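Local coordinates for glycosylation Associate Protein 3 (Streptococcus agalactiae serotype V, PDB 6OYC), which probably acts with its Gap partners in the accessory Sec pathway, supporting the glycosylation and export of bacterial surface proteins, at residues 2-7 with 135-140; 86-91 with 119-124; 42-47 with 58-63. All coordinates share one frame; numbering follows the deposited sequence.

Contact 1 of 3, residues 2-7 with 135-140; sequences STISYI and YLKLEE
Ser5 and Leu138 exchange two nearly straight backbone hydrogen bonds, Ser5 N to Leu138 O at 2.8 Å and Leu138 N to Ser5 O at 3.0 Å, and Ile7 and Leu136 form the next such antiparallel pair. Beyond strand 4-7 the ladder gains a rung from Glu140 N to Thr3 O, while the extended Glu140 side chain takes a weak bond at OE1 from Thr3 N (3.0 Å). Strand 4-7 thus flanks strand 130-140, whose other edge pairs with strand 69-78 in one sheet of an antiparallel sandwich, consistent with the galactose-binding-domain clan.

The Tyr6 ring turns its edge to the face of Tyr135 in a T-shaped pair, planes at 74°, with Tyr6 CD2 3.8 Å from Tyr135 CE1. Lys137, its CG anti to the backbone N (chi1 -173°), runs beside Tyr6 with CG over a ring face in a CH-pi contact. On the opposite face, Ile7 CD1 reaches Leu138 CB at 3.9 Å.

Among the polar groups, Lys137 NZ makes a weak bond to Tyr6 OH (3.2 Å), a salt bridge to Glu139 OE2 (3.6 Å) and a hydrogen bond to Tyr176 OH, which also bonds to Glu139 OE1.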
loop_
_atom_site.group_PDB
_atom_site.type_symbol
_atom_site.label_atom_id
_atom_site.label_comp_id
_atom_site.label_asym_id
_atom_site.label_seq_id
_atom_site.Cartn_x
_atom_site.Cartn_y
_atom_site.Cartn_z
ATOM N N SER C 2 -5.804 13.003 11.001
ATOM C CA SER C 2 -5.556 11.687 11.586
ATOM C C SER C 2 -4.243 11.101 11.064
ATOM O O SER C 2 -3.715 11.555 10.042
ATOM C CB SER C 2 -6.708 10.735 11.281
ATOM O OG SER C 2 -6.765 10.463 9.893
ATOM N N THR C 3 -3.726 10.083 11.745
ATOM C CA THR C 3 -2.407 9.541 11.435
ATOM C C THR C 3 -2.488 8.050 11.146
ATOM O O THR C 3 -2.707 7.254 12.062
ATOM C CB THR C 3 -1.433 9.795 12.583
ATOM O OG1 THR C 3 -1.449 11.188 12.902
ATOM C CG2 THR C 3 -0.012 9.349 12.180
ATOM N N ILE C 4 -2.294 7.682 9.878
ATOM C CA ILE C 4 -2.050 6.304 9.448
ATOM C C ILE C 4 -1.021 6.348 8.325
ATOM O O ILE C 4 -1.352 6.664 7.179
ATOM C CB ILE C 4 -3.326 5.579 8.968
ATOM C CG1 ILE C 4 -4.394 5.538 10.050
ATOM C CG2 ILE C 4 -3.009 4.142 8.575
ATOM C CD1 ILE C 4 -5.373 6.691 9.992
ATOM N N SER C 5 0.227 6.036 8.626
ATOM C CA SER C 5 1.288 6.134 7.641
ATOM C C SER C 5 1.928 4.772 7.420
ATOM O O SER C 5 2.265 4.067 8.380
ATOM C CB SER C 5 2.333 7.149 8.083
ATOM O OG SER C 5 1.733 8.416 8.225
ATOM N N TYR C 6 2.091 4.406 6.157
ATOM C CA TYR C 6 2.867 3.236 5.795
ATOM C C TYR C 6 4.222 3.733 5.323
ATOM O O TYR C 6 4.306 4.651 4.505
ATOM C CB TYR C 6 2.166 2.395 4.730
ATOM C CG TYR C 6 0.927 1.654 5.233
ATOM C CD1 TYR C 6 -0.304 2.300 5.333
ATOM C CD2 TYR C 6 0.985 0.298 5.589
ATOM C CE1 TYR C 6 -1.453 1.612 5.787
ATOM C CE2 TYR C 6 -0.151 -0.394 6.042
ATOM C CZ TYR C 6 -1.364 0.268 6.133
ATOM O OH TYR C 6 -2.485 -0.399 6.583
ATOM N N ILE C 7 5.276 3.135 5.862
ATOM C CA ILE C 7 6.613 3.691 5.812
ATOM C C ILE C 7 7.542 2.634 5.231
ATOM O O ILE C 7 7.620 1.514 5.755
ATOM C CB ILE C 7 7.055 4.135 7.220
ATOM C CG1 ILE C 7 6.291 5.387 7.644
ATOM C CG2 ILE C 7 8.488 4.407 7.278
ATOM C CD1 ILE C 7 6.031 5.431 9.172
ATOM N N TYR C 135 7.527 -3.009 5.415
ATOM C CA TYR C 135 7.159 -1.651 5.790
ATOM C C TYR C 135 7.004 -1.561 7.299
ATOM O O TYR C 135 6.961 -2.567 8.015
ATOM C CB TYR C 135 5.867 -1.192 5.101
ATOM C CG TYR C 135 4.650 -2.049 5.372
ATOM C CD1 TYR C 135 3.976 -1.982 6.590
ATOM C CD2 TYR C 135 4.151 -2.909 4.390
ATOM C CE1 TYR C 135 2.840 -2.758 6.831
ATOM C CE2 TYR C 135 3.015 -3.689 4.621
ATOM C CZ TYR C 135 2.366 -3.613 5.839
ATOM O OH TYR C 135 1.245 -4.394 6.063
ATOM N N LEU C 136 6.915 -0.329 7.768
ATOM C CA LEU C 136 6.430 -0.038 9.099
ATOM C C LEU C 136 5.091 0.666 8.962
ATOM O O LEU C 136 4.837 1.345 7.958
ATOM C CB LEU C 136 7.408 0.834 9.880
ATOM C CG LEU C 136 8.857 0.365 10.057
ATOM C CD1 LEU C 136 9.611 1.409 10.836
ATOM C CD2 LEU C 136 8.951 -0.954 10.792
ATOM N N LYS C 137 4.232 0.491 9.969
ATOM C CA LYS C 137 2.948 1.179 10.036
ATOM C C LYS C 137 2.866 1.969 11.335
ATOM O O LYS C 137 3.002 1.404 12.429
ATOM C CB LYS C 137 1.779 0.198 9.927
ATOM C CG LYS C 137 0.405 0.851 9.820
ATOM C CD LYS C 137 -0.659 -0.209 9.550
ATOM C CE LYS C 137 -2.053 0.345 9.684
ATOM N NZ LYS C 137 -3.073 -0.745 9.703
ATOM N N LEU C 138 2.634 3.270 11.205
ATOM C CA LEU C 138 2.520 4.185 12.327
ATOM C C LEU C 138 1.129 4.817 12.298
ATOM O O LEU C 138 0.759 5.461 11.308
ATOM C CB LEU C 138 3.611 5.256 12.240
ATOM C CG LEU C 138 3.606 6.383 13.263
ATOM C CD1 LEU C 138 3.901 5.807 14.649
ATOM C CD2 LEU C 138 4.648 7.421 12.870
ATOM N N GLU C 139 0.366 4.639 13.377
ATOM C CA GLU C 139 -0.995 5.153 13.435
ATOM C C GLU C 139 -1.332 5.567 14.859
ATOM O O GLU C 139 -0.821 5.000 15.831
ATOM C CB GLU C 139 -2.002 4.104 12.959
ATOM C CG GLU C 139 -1.748 2.756 13.599
ATOM C CD GLU C 139 -2.701 1.679 13.114
ATOM O OE1 GLU C 139 -3.889 2.008 12.880
ATOM O OE2 GLU C 139 -2.256 0.513 12.971
ATOM N N GLU C 140 -2.226 6.537 14.981
ATOM C CA GLU C 140 -2.701 6.885 16.308
ATOM C C GLU C 140 -3.701 5.846 16.786
ATOM O O GLU C 140 -4.349 5.159 15.994
ATOM C CB GLU C 140 -3.308 8.289 16.348
ATOM C CG GLU C 140 -4.450 8.529 15.418
ATOM C CD GLU C 140 -4.915 9.978 15.461
ATOM O OE1 GLU C 140 -4.948 10.614 14.386
ATOM O OE2 GLU C 140 -5.223 10.480 16.572
#

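Contact 2 of 3, residues 86-91 with 119-124; sequences VRIEFY and YTISLI
Arg87 and Ser122 pair N-H to C=O in both directions: Arg87 N binds Ser122 O at 3.0 Å, and Ser122 N binds Arg87 O at 2.8 Å. Glu89 and Thr120 form the second hydrogen-bonded pair of these antiparallel strands in the same reciprocal way, and CA-H groups of the flanking residues Val86, Ile88, Tyr119 and Ile121 give the same carbonyl oxygens secondary contacts.

On the face of Arg87, Glu89, Thr120 and Ser122, polar side chains are tied together partly through water. Water 1 donates to Arg87 O (2.8 Å), which therefore serves two donors, and also bonds to Thr120 OG1 and Ser122 OG. A second water joins Thr120 OG1 to Tyr91 OH, while the Tyr91 ring sets its edge, at CE1, against Thr120 OG1 (3.7 Å). Ser122 OG has further partners in Thr45 and Asn42 of the adjoining strand. Along strand 84-91, extended Arg87 presents NE and NH2 side-on to a single oxygen, Glu89 OE1, each at 3.0 Å. Both nitrogens approach from one side, about 50° out of the carboxylate plane; Glu89 OE2 turns to Ser97.

The opposite face is largely hydrocarbon. Val86 CG1 presses on Ile121 CG2 at 3.4 Å, Ile88 CD1 meets Tyr119 CD2 at 3.7 Å, and Phe90 CD1 lies against Tyr119 CB. The phenol of Tyr119 ends at Pro62 O, a backbone acceptor that satisfies this buried hydroxyl.

These are the two central strands of a four-stranded antiparallel sheet in the sandwich. The hydrocarbon face packs on the second sheet at Leu72 and Leu136. The chemistry implies a polar face held by water, adjoining strands and the Arg87-Glu89 salt bridge, over two pairs whose backbone N-H groups and carbonyls all have partners.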
loop_
_atom_site.group_PDB
_atom_site.type_symbol
_atom_site.label_atom_id
_atom_site.label_comp_id
_atom_site.label_asym_id
_atom_site.label_seq_id
_atom_site.Cartn_x
_atom_site.Cartn_y
_atom_site.Cartn_z
ATOM N N VAL C 86 13.461 -2.193 15.852
ATOM C CA VAL C 86 13.147 -0.843 15.424
ATOM C C VAL C 86 13.285 0.089 16.623
ATOM O O VAL C 86 12.727 -0.171 17.694
ATOM C CB VAL C 86 11.733 -0.753 14.810
ATOM C CG1 VAL C 86 11.408 0.667 14.413
ATOM C CG2 VAL C 86 11.623 -1.652 13.590
ATOM N N ARG C 87 14.025 1.169 16.438
ATOM C CA ARG C 87 14.243 2.185 17.451
ATOM C C ARG C 87 13.611 3.494 16.984
ATOM O O ARG C 87 13.991 4.042 15.934
ATOM C CB ARG C 87 15.737 2.359 17.701
ATOM C CG ARG C 87 16.095 3.385 18.755
ATOM C CD ARG C 87 17.589 3.235 19.141
ATOM N NE ARG C 87 18.119 4.448 19.772
ATOM C CZ ARG C 87 18.870 4.463 20.875
ATOM N NH1 ARG C 87 19.191 3.326 21.489
ATOM N NH2 ARG C 87 19.310 5.621 21.359
ATOM N N ILE C 88 12.648 3.987 17.755
ATOM C CA ILE C 88 12.135 5.336 17.581
ATOM C C ILE C 88 12.796 6.221 18.623
ATOM O O ILE C 88 12.796 5.896 19.818
ATOM C CB ILE C 88 10.599 5.373 17.683
ATOM C CG1 ILE C 88 10.074 6.796 17.536
ATOM C CG2 ILE C 88 10.095 4.762 18.976
ATOM C CD1 ILE C 88 8.581 6.830 17.198
ATOM N N GLU C 89 13.388 7.324 18.174
ATOM C CA GLU C 89 14.120 8.225 19.052
ATOM C C GLU C 89 13.596 9.645 18.896
ATOM O O GLU C 89 13.318 10.086 17.779
ATOM C CB GLU C 89 15.630 8.193 18.756
ATOM C CG GLU C 89 16.467 8.936 19.798
ATOM C CD GLU C 89 17.877 8.362 19.950
ATOM O OE1 GLU C 89 18.259 7.432 19.206
ATOM O OE2 GLU C 89 18.612 8.854 20.818
ATOM N N PHE C 90 13.480 10.360 20.014
ATOM C CA PHE C 90 12.937 11.706 20.048
ATOM C C PHE C 90 14.043 12.721 20.329
ATOM O O PHE C 90 14.993 12.444 21.076
ATOM C CB PHE C 90 11.810 11.798 21.087
ATOM C CG PHE C 90 10.810 10.651 20.985
ATOM C CD1 PHE C 90 9.916 10.578 19.925
ATOM C CD2 PHE C 90 10.802 9.630 21.923
ATOM C CE1 PHE C 90 9.004 9.504 19.814
ATOM C CE2 PHE C 90 9.895 8.557 21.822
ATOM C CZ PHE C 90 9.000 8.499 20.763
ATOM N N TYR C 91 13.923 13.894 19.707
ATOM C CA TYR C 91 14.955 14.919 19.753
ATOM C C TYR C 91 14.300 16.256 20.040
ATOM O O TYR C 91 13.233 16.568 19.494
ATOM C CB TYR C 91 15.763 14.996 18.435
ATOM C CG TYR C 91 16.523 13.718 18.124
ATOM C CD1 TYR C 91 15.912 12.667 17.438
ATOM C CD2 TYR C 91 17.852 13.555 18.534
ATOM C CE1 TYR C 91 16.594 11.495 17.165
ATOM C CE2 TYR C 91 18.542 12.394 18.260
ATOM C CZ TYR C 91 17.910 11.362 17.583
ATOM O OH TYR C 91 18.601 10.212 17.306
ATOM N N TYR C 119 11.524 13.465 15.502
ATOM C CA TYR C 119 11.830 12.081 15.844
ATOM C C TYR C 119 12.328 11.344 14.607
ATOM O O TYR C 119 12.126 11.772 13.471
ATOM C CB TYR C 119 10.615 11.366 16.483
ATOM C CG TYR C 119 9.436 11.097 15.557
ATOM C CD1 TYR C 119 8.581 12.126 15.150
ATOM C CD2 TYR C 119 9.180 9.809 15.079
ATOM C CE1 TYR C 119 7.511 11.877 14.299
ATOM C CE2 TYR C 119 8.100 9.548 14.223
ATOM C CZ TYR C 119 7.271 10.585 13.841
ATOM O OH TYR C 119 6.211 10.331 13.004
ATOM N N THR C 120 13.019 10.244 14.844
ATOM C CA THR C 120 13.490 9.373 13.782
ATOM C C THR C 120 13.073 7.952 14.110
ATOM O O THR C 120 12.836 7.609 15.266
ATOM C CB THR C 120 15.017 9.404 13.631
ATOM O OG1 THR C 120 15.599 8.870 14.822
ATOM C CG2 THR C 120 15.543 10.834 13.379
ATOM N N ILE C 121 13.020 7.107 13.089
ATOM C CA ILE C 121 12.808 5.678 13.288
ATOM C C ILE C 121 13.892 4.949 12.518
ATOM O O ILE C 121 14.129 5.258 11.349
ATOM C CB ILE C 121 11.406 5.229 12.834
ATOM C CG1 ILE C 121 10.328 5.988 13.616
ATOM C CG2 ILE C 121 11.262 3.757 13.035
ATOM C CD1 ILE C 121 8.897 5.772 13.102
ATOM N N SER C 122 14.559 4.001 13.176
ATOM C CA SER C 122 15.692 3.293 12.598
ATOM C C SER C 122 15.457 1.793 12.626
ATOM O O SER C 122 15.068 1.235 13.657
ATOM C CB SER C 122 16.987 3.619 13.342
ATOM O OG SER C 122 17.385 4.941 13.087
ATOM N N LEU C 123 15.684 1.153 11.484
ATOM C CA LEU C 123 15.776 -0.296 11.402
ATOM C C LEU C 123 17.174 -0.708 11.834
ATOM O O LEU C 123 18.168 -0.191 11.308
ATOM C CB LEU C 123 15.516 -0.749 9.969
ATOM C CG LEU C 123 14.838 -2.064 9.626
ATOM C CD1 LEU C 123 13.431 -2.094 10.215
ATOM C CD2 LEU C 123 14.794 -2.223 8.089
ATOM N N ILE C 124 17.265 -1.617 12.797
ATOM C CA ILE C 124 18.557 -2.019 13.339
ATOM C C ILE C 124 18.716 -3.531 13.220
ATOM O O ILE C 124 17.854 -4.294 13.674
ATOM C CB ILE C 124 18.732 -1.549 14.789
ATOM C CG1 ILE C 124 18.578 -0.030 14.849
ATOM C CG2 ILE C 124 20.092 -1.959 15.305
ATOM C CD1 ILE C 124 18.773 0.555 16.211
HETATM O O HOH W 1 15.703 6.123 15.339
HETATM O O HOH W 2 18.410 8.975 14.761
#

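Contact 3 of 3, residues 42-47 with 58-63; sequences NLYTWS and SPNLPL
Ser47 is held at both its backbone polar atoms by Asn60 and its successor. Ser47 N donates to the side-chain oxygen, Asn60 OD1, at 2.8 Å, lying in the amide plane. In return Ser47 O accepts two bonds, from Asn60 N at 3.0 Å and from Leu61 N at 3.1 Å, the first nearly in line with the C=O and the second well above the carbonyl plane. Both are bent at the hydrogen, and Ser47 O lies 3.2 Å from Asn60 OD1, two acceptors with no bond between them. In Asn60, chi1 (40°) places CG between the backbone N and the carbonyl carbon, and a chi2 turn of 31° then brings OD1 to Ser47 N. One asparagine thus acts as acceptor and donor toward a single residue, much as a paired strand would, although residues 58-63 form no regular strand.

The Asn60 amide crosses the Trp46 side chain at about a right angle, standing at the indole edge, planes 69° apart, with Asn60 CG 3.7 Å from Trp46 CD1. Tyr44 CD2 lies over the centre of a face of the same indole, whose NE1 is satisfied by the carbonyl of Tyr8.

Apolar contact comes from Leu61, whose two methyls both meet Trp46: CD2 touches Trp46 CB at 3.6 Å, and CD1 rests on Trp46 O at 3.4 Å. Leu61 also packs on Tyr119 and Ile121 of the adjoining strand 118-125 and on Ile7, so it enters the interior between the two sheets of the sandwich. Pro59 CB closes against Ser47 O at the exposed end.

Strand 41-47 is an outermost strand of its sheet, and its last residue meets a loop here. The implication is that three hydrogen bonds, one supplied by a side chain, satisfy the N-H and C=O of Ser47 while the neighbouring leucine carries the loop into the hydrophobic interior.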
loop_
_atom_site.group_PDB
_atom_site.type_symbol
_atom_site.label_atom_id
_atom_site.label_comp_id
_atom_site.label_asym_id
_atom_site.label_seq_id
_atom_site.Cartn_x
_atom_site.Cartn_y
_atom_site.Cartn_z
ATOM N N ASN C 42 22.886 0.201 11.810
ATOM C CA ASN C 42 21.738 1.045 11.511
ATOM C C ASN C 42 21.503 0.893 10.015
ATOM O O ASN C 42 22.246 1.445 9.206
ATOM C CB ASN C 42 22.013 2.488 11.916
ATOM C CG ASN C 42 20.765 3.346 11.913
ATOM O OD1 ASN C 42 20.267 3.752 12.962
ATOM N ND2 ASN C 42 20.253 3.628 10.724
ATOM N N LEU C 43 20.494 0.095 9.640
ATOM C CA LEU C 43 20.284 -0.226 8.230
ATOM C C LEU C 43 19.585 0.895 7.489
ATOM O O LEU C 43 19.792 1.056 6.280
ATOM C CB LEU C 43 19.450 -1.498 8.075
ATOM C CG LEU C 43 19.986 -2.780 8.699
ATOM C CD1 LEU C 43 18.833 -3.731 8.968
ATOM C CD2 LEU C 43 21.039 -3.433 7.793
ATOM N N TYR C 44 18.747 1.658 8.191
ATOM C CA TYR C 44 17.962 2.694 7.549
ATOM C C TYR C 44 17.321 3.560 8.620
ATOM O O TYR C 44 16.903 3.051 9.665
ATOM C CB TYR C 44 16.889 2.087 6.627
ATOM C CG TYR C 44 16.269 3.147 5.772
ATOM C CD1 TYR C 44 16.957 3.673 4.685
ATOM C CD2 TYR C 44 15.023 3.682 6.088
ATOM C CE1 TYR C 44 16.412 4.684 3.921
ATOM C CE2 TYR C 44 14.459 4.685 5.315
ATOM C CZ TYR C 44 15.159 5.181 4.228
ATOM O OH TYR C 44 14.625 6.192 3.466
ATOM N N THR C 45 17.226 4.859 8.347
ATOM C CA THR C 45 16.603 5.802 9.270
ATOM C C THR C 45 15.626 6.698 8.520
ATOM O O THR C 45 15.993 7.328 7.522
ATOM C CB THR C 45 17.653 6.655 9.998
ATOM O OG1 THR C 45 18.399 5.821 10.889
ATOM C CG2 THR C 45 16.977 7.752 10.836
ATOM N N TRP C 46 14.393 6.747 9.015
ATOM C CA TRP C 46 13.354 7.675 8.595
ATOM C C TRP C 46 13.331 8.890 9.519
ATOM O O TRP C 46 13.675 8.800 10.700
ATOM C CB TRP C 46 11.983 7.001 8.635
ATOM C CG TRP C 46 11.810 5.820 7.743
ATOM C CD1 TRP C 46 11.304 5.823 6.477
ATOM C CD2 TRP C 46 12.092 4.447 8.061
ATOM N NE1 TRP C 46 11.269 4.543 5.976
ATOM C CE2 TRP C 46 11.737 3.677 6.929
ATOM C CE3 TRP C 46 12.619 3.798 9.181
ATOM C CZ2 TRP C 46 11.896 2.287 6.886
ATOM C CZ3 TRP C 46 12.765 2.415 9.141
ATOM C CH2 TRP C 46 12.409 1.677 8.001
ATOM N N SER C 47 12.872 10.027 8.995
ATOM C CA SER C 47 12.935 11.252 9.784
ATOM C C SER C 47 11.663 12.083 9.634
ATOM O O SER C 47 11.048 12.127 8.563
ATOM C CB SER C 47 14.161 12.102 9.396
ATOM O OG SER C 47 14.159 13.293 10.165
ATOM N N SER C 58 12.255 15.199 1.401
ATOM C CA SER C 58 11.271 15.607 2.383
ATOM C C SER C 58 11.269 14.633 3.562
ATOM O O SER C 58 11.670 13.478 3.417
ATOM C CB SER C 58 9.890 15.638 1.734
ATOM O OG SER C 58 9.841 16.624 0.721
ATOM N N PRO C 59 10.805 15.062 4.737
ATOM C CA PRO C 59 10.621 14.092 5.816
ATOM C C PRO C 59 9.680 13.007 5.335
ATOM O O PRO C 59 8.786 13.251 4.525
ATOM C CB PRO C 59 9.991 14.917 6.943
ATOM C CG PRO C 59 9.314 16.040 6.234
ATOM C CD PRO C 59 10.231 16.376 5.088
ATOM N N ASN C 60 9.897 11.797 5.824
ATOM C CA ASN C 60 9.046 10.676 5.454
ATOM C C ASN C 60 8.287 10.137 6.660
ATOM O O ASN C 60 7.654 9.076 6.567
ATOM C CB ASN C 60 9.886 9.582 4.780
ATOM C CG ASN C 60 11.241 9.403 5.453
ATOM O OD1 ASN C 60 11.373 9.604 6.656
ATOM N ND2 ASN C 60 12.249 9.049 4.677
ATOM N N LEU C 61 8.326 10.849 7.786
ATOM C CA LEU C 61 7.531 10.549 8.966
ATOM C C LEU C 61 6.560 11.694 9.225
ATOM O O LEU C 61 6.926 12.860 9.047
ATOM C CB LEU C 61 8.416 10.333 10.223
ATOM C CG LEU C 61 9.408 9.169 10.083
ATOM C CD1 LEU C 61 10.293 9.010 11.322
ATOM C CD2 LEU C 61 8.659 7.864 9.763
ATOM N N PRO C 62 5.341 11.407 9.662
ATOM C CA PRO C 62 4.363 12.474 9.877
ATOM C C PRO C 62 4.587 13.200 11.190
ATOM O O PRO C 62 5.184 12.685 12.143
ATOM C CB PRO C 62 3.024 11.724 9.911
ATOM C CG PRO C 62 3.386 10.388 10.538
ATOM C CD PRO C 62 4.801 10.078 10.016
ATOM N N LEU C 63 4.044 14.406 11.218
ATOM C CA LEU C 63 4.007 15.234 12.414
ATOM C C LEU C 63 3.098 14.595 13.456
ATOM O O LEU C 63 1.964 14.223 13.150
ATOM C CB LEU C 63 3.501 16.620 12.025
ATOM C CG LEU C 63 3.814 17.913 12.758
ATOM C CD1 LEU C 63 5.319 18.124 12.927
ATOM C CD2 LEU C 63 3.156 19.090 12.003
#

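Overall arrangement
Contacts 1 and 2 are antiparallel strand pairs in the two facing sheets of the sandwich, and each has a buried apolar face turned to the other: Leu136 and Leu138 of contact 1 pack on Val86, Ile121 and Tyr119 of contact 2. Their other faces are mixed in contact 1, where Tyr6, Lys137 and Glu139 meet, and mostly polar in contact 2, with its waters and salt bridge. Contact 3 is smaller and irregular, joining an outer strand of contact 2's sheet to a loop. It runs from core to surface, from buried Leu61 and Trp46 to exposed Pro59, and a side-chain amide does part of the work that backbone ladders do in the other two.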